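PDB 2IF6: lipid binding hydrolase from Escherichia coli, which is of unproven function but probably acts as a hydrolase of the permuted papain-like amidase family. Local coordinates for residues Y70-R74 and V168-P172; S32-M36 and F47-G51. All coordinates share one frame; numbering follows the deposited sequence.

Contact 1: Y70-R74 and V168-P172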
# COMPACT_ATOMS: atom_id res chain seq x y z
N TYR A 70 13.32 2.48 -0.32
CA TYR A 70 12.14 2.07 -1.07
C TYR A 70 12.48 0.84 -1.91
O TYR A 70 13.66 0.56 -2.21
CB TYR A 70 11.56 3.22 -1.94
CG TYR A 70 12.41 3.59 -3.15
CD1 TYR A 70 12.20 2.99 -4.39
CD2 TYR A 70 13.44 4.55 -3.03
CE1 TYR A 70 13.00 3.32 -5.49
CE2 TYR A 70 14.23 4.91 -4.12
CZ TYR A 70 14.02 4.28 -5.34
OH TYR A 70 14.81 4.63 -6.42
N VAL A 71 11.44 0.12 -2.28
CA VAL A 71 11.56 -1.01 -3.21
C VAL A 71 10.34 -0.94 -4.09
O VAL A 71 9.26 -0.49 -3.64
CB VAL A 71 11.64 -2.37 -2.48
CG1 VAL A 71 10.45 -2.56 -1.55
CG2 VAL A 71 11.72 -3.54 -3.49
N VAL A 72 10.50 -1.34 -5.35
CA VAL A 72 9.43 -1.24 -6.33
C VAL A 72 9.14 -2.61 -6.91
O VAL A 72 10.06 -3.30 -7.33
CB VAL A 72 9.82 -0.29 -7.49
CG1 VAL A 72 8.68 -0.19 -8.47
CG2 VAL A 72 10.16 1.13 -6.93
N ARG A 73 7.86 -3.00 -6.95
CA ARG A 73 7.46 -4.25 -7.60
C ARG A 73 6.67 -3.95 -8.87
O ARG A 73 5.97 -2.93 -8.96
CB ARG A 73 6.61 -5.08 -6.65
CG ARG A 73 7.33 -5.41 -5.34
CD ARG A 73 8.20 -6.65 -5.51
NE ARG A 73 7.51 -7.88 -5.17
CZ ARG A 73 8.10 -9.07 -5.18
NH1 ARG A 73 9.40 -9.18 -5.51
NH2 ARG A 73 7.40 -10.16 -4.88
N ARG A 74 6.78 -4.82 -9.85
CA ARG A 74 6.03 -4.67 -11.10
C ARG A 74 5.51 -6.00 -11.58
O ARG A 74 6.16 -7.03 -11.36
CB ARG A 74 6.96 -4.06 -12.18
CG ARG A 74 6.34 -4.05 -13.61
CD ARG A 74 7.30 -3.46 -14.66
NE ARG A 74 7.76 -2.12 -14.27
CZ ARG A 74 8.83 -1.51 -14.77
NH1 ARG A 74 9.54 -2.11 -15.73
NH2 ARG A 74 9.15 -0.28 -14.34
N VAL A 168 0.61 -7.44 -0.43
CA VAL A 168 0.70 -7.00 -1.84
C VAL A 168 2.09 -7.30 -2.36
O VAL A 168 2.26 -7.82 -3.46
CB VAL A 168 0.44 -5.49 -2.00
CG1 VAL A 168 0.59 -5.07 -3.49
CG2 VAL A 168 -0.94 -5.16 -1.43
N PHE A 169 3.10 -7.02 -1.55
CA PHE A 169 4.46 -7.26 -2.00
C PHE A 169 4.66 -8.69 -2.47
O PHE A 169 5.34 -8.92 -3.47
CB PHE A 169 5.46 -6.97 -0.87
CG PHE A 169 6.90 -7.08 -1.30
CD1 PHE A 169 7.59 -5.93 -1.73
CD2 PHE A 169 7.57 -8.31 -1.27
CE1 PHE A 169 8.89 -6.01 -2.15
CE2 PHE A 169 8.90 -8.38 -1.70
CZ PHE A 169 9.56 -7.24 -2.13
N ASP A 170 4.12 -9.64 -1.72
CA ASP A 170 4.33 -11.07 -1.93
C ASP A 170 3.37 -11.67 -2.95
O ASP A 170 3.32 -12.91 -3.12
CB ASP A 170 4.12 -11.80 -0.61
CG ASP A 170 5.29 -11.64 0.34
OD1 ASP A 170 6.43 -11.38 -0.11
OD2 ASP A 170 5.04 -11.82 1.54
N ALA A 171 2.59 -10.82 -3.60
CA ALA A 171 1.70 -11.27 -4.67
C ALA A 171 2.50 -12.04 -5.75
O ALA A 171 3.64 -11.65 -6.07
CB ALA A 171 0.98 -10.09 -5.26
N PRO A 172 1.94 -13.14 -6.27
CA PRO A 172 2.70 -14.00 -7.20
C PRO A 172 3.07 -13.36 -8.54
O PRO A 172 4.09 -13.74 -9.14
CB PRO A 172 1.80 -15.22 -7.41
CG PRO A 172 0.47 -14.79 -7.04
CD PRO A 172 0.60 -13.70 -5.99

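Contact 2: S32-M36 and F47-G51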
# COMPACT_ATOMS: atom_id res chain seq x y z
N SER A 32 5.64 -0.39 5.70
CA SER A 32 4.50 0.14 6.41
C SER A 32 3.71 1.19 5.62
O SER A 32 2.75 1.78 6.16
CB SER A 32 4.94 0.63 7.80
OG SER A 32 5.89 1.67 7.67
N HIS A 33 4.12 1.44 4.37
CA HIS A 33 3.32 2.28 3.47
C HIS A 33 3.53 1.84 2.03
O HIS A 33 4.60 1.33 1.72
CB HIS A 33 3.69 3.75 3.62
CG HIS A 33 2.77 4.69 2.89
ND1 HIS A 33 1.39 4.59 2.95
CD2 HIS A 33 3.04 5.73 2.07
CE1 HIS A 33 0.85 5.54 2.21
NE2 HIS A 33 1.83 6.25 1.65
N THR A 34 2.52 1.99 1.19
CA THR A 34 2.63 1.59 -0.23
C THR A 34 1.84 2.58 -1.09
O THR A 34 0.93 3.27 -0.60
CB THR A 34 2.19 0.11 -0.44
OG1 THR A 34 2.48 -0.33 -1.77
CG2 THR A 34 0.73 -0.06 -0.18
N GLY A 35 2.23 2.71 -2.35
CA GLY A 35 1.43 3.46 -3.32
C GLY A 35 1.70 2.88 -4.70
O GLY A 35 2.51 1.93 -4.83
N MET A 36 1.04 3.43 -5.71
CA MET A 36 1.18 2.91 -7.08
C MET A 36 1.59 4.04 -7.97
O MET A 36 1.01 5.15 -7.89
CB MET A 36 -0.15 2.30 -7.57
CG MET A 36 -0.19 1.69 -9.05
SD MET A 36 -1.89 1.29 -9.54
CE MET A 36 -2.51 2.92 -10.10
N PHE A 47 0.36 7.48 -6.58
CA PHE A 47 -1.04 7.46 -6.15
C PHE A 47 -1.08 6.72 -4.81
O PHE A 47 -0.66 5.55 -4.75
CB PHE A 47 -1.83 6.64 -7.19
CG PHE A 47 -3.24 6.30 -6.80
CD1 PHE A 47 -4.27 7.24 -6.99
CD2 PHE A 47 -3.57 5.03 -6.29
CE1 PHE A 47 -5.61 6.94 -6.69
CE2 PHE A 47 -4.93 4.72 -5.96
CZ PHE A 47 -5.94 5.69 -6.17
N GLU A 48 -1.54 7.40 -3.75
CA GLU A 48 -1.49 6.80 -2.40
C GLU A 48 -2.66 7.25 -1.54
O GLU A 48 -3.16 8.35 -1.72
CB GLU A 48 -0.19 7.19 -1.71
CG GLU A 48 0.01 8.73 -1.69
CD GLU A 48 1.15 9.17 -0.80
OE1 GLU A 48 1.66 8.36 -0.00
OE2 GLU A 48 1.53 10.36 -0.87
N ALA A 49 -3.08 6.39 -0.62
CA ALA A 49 -4.15 6.72 0.34
C ALA A 49 -3.46 7.21 1.59
O ALA A 49 -2.94 6.41 2.36
CB ALA A 49 -5.00 5.51 0.63
N VAL A 50 -3.40 8.53 1.77
CA VAL A 50 -2.87 9.13 3.01
C VAL A 50 -3.82 10.14 3.65
O VAL A 50 -3.40 10.95 4.46
CB VAL A 50 -1.51 9.80 2.78
CG1 VAL A 50 -0.44 8.75 2.49
CG2 VAL A 50 -1.58 10.87 1.67
N GLY A 51 -5.09 10.12 3.29
CA GLY A 51 -6.05 11.09 3.83
C GLY A 51 -5.75 12.47 3.27
O GLY A 51 -5.11 13.30 3.94
O HOH W 1 -1.61 3.94 -1.03

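Contact 1: Y70-R74 and V168-P172
Val71 opens the contact from strand 70-75: its CG1 lies 3.8 Å from CE1 of the Phe169 ring, while CG2 comes up to the edge of that ring, near its plane. Two residues on, Arg73 does most of the work. Its chain bends twice, at chi2 and chi3; CG comes up to CE1 and CD1 of Phe169, and the bends then carry CD and the guanidinium over one face of the ring. Arg73 CD stands 3.8 Å from the centroid of the Phe169 ring as a CH-pi contact. Farther along, Arg73 CZ sits 4.0 Å from the same Phe169 centroid in a cation-pi stack, the two planes only 5° apart. The guanidinium also turns back on the backbone of the residue it covers. Arg73 NE donates to Phe169 O at 2.9 Å, in the carbonyl plane on a lone pair, and Arg73 NH2 reaches that same oxygen at 2.8 Å, somewhat tilted from the plane. Both bonds are bent, as expected when two nitrogens share one acceptor. NH1 is held separately by Thr176 OG1 of strand 174-180, so the group is fixed flat on the ring. Phe12 meets the Phe169 ring edge-to-face, and Asp170 has its own partner in Gln166. The side-on arginine grip thus takes the carbonyl of the last residue of helix 165-169, just before Asp170 leaves helical geometry, and ties that helix end to the antiparallel sheet of this papain-like fold.

Contact 2: S32-M36 and F47-G51
His33 points its NE2 straight at Glu48 OE1, 2.7 Å away, with an N-H...O angle of 174°. The oxygen lies in the imidazole plane and is approached nearly along its C-O bond, while the carboxylate is turned 44° from the ring. Val50 CG1 packs 3.5 Å from His33 CE1 beside this bond. Glu48 reaches the histidine with CG set between its own backbone N and carbonyl carbon (chi1 54°) and the chain extended beyond. Its other oxygen, OE2, is hydrogen-bonded to Thr56 OG1, so both ends of the carboxylate are held; OE1 also takes a weak bond from Trp61 NE1.

Behind the pair, the hairpin fixes the spacing. Met36 N donates to Phe47 O at 2.9 Å and Phe47 N to Met36 O at 2.8 Å, a hydrogen-bonded antiparallel pair. Beyond it the strands splay, and a water spans the gap, giving to Thr34 O at 2.7 Å and accepting from Ala49 N at 2.9 Å. Gly35 CA passes 3.3 Å from Phe47 O, where the strands run close. His33 touches Cys112 at the start of helix 112-124; the three residues fit a Cys-His-Glu triad, plausible for a permuted papain-like amidase but inferred from geometry. Phe47 packs on Val115 and Val119 of that helix, strand 10-13 flanks 33-40, and strand 53-57 flanks 43-49.

Both contacts reach the same six-stranded antiparallel sheet, their centres 14 Å apart and their nearest atoms about 5 Å apart without touching. Contact 2 comes first along the chain, joining the neighbouring strands 33-40 and 43-49. Contact 1 follows, spanning 93 residues to bring helix 165-169 back against strand 70-75. Strand 10-13 lies between the two regions, pairing with 33-40 on one side and 70-75 on the other; its Phe12 touches residues of contact 1 and also Thr34 of contact 2. Contact 2 holds the putative His-Glu part of the active site, near the centre of the molecule, while contact 1 anchors the late helix to the other half of the same sheet.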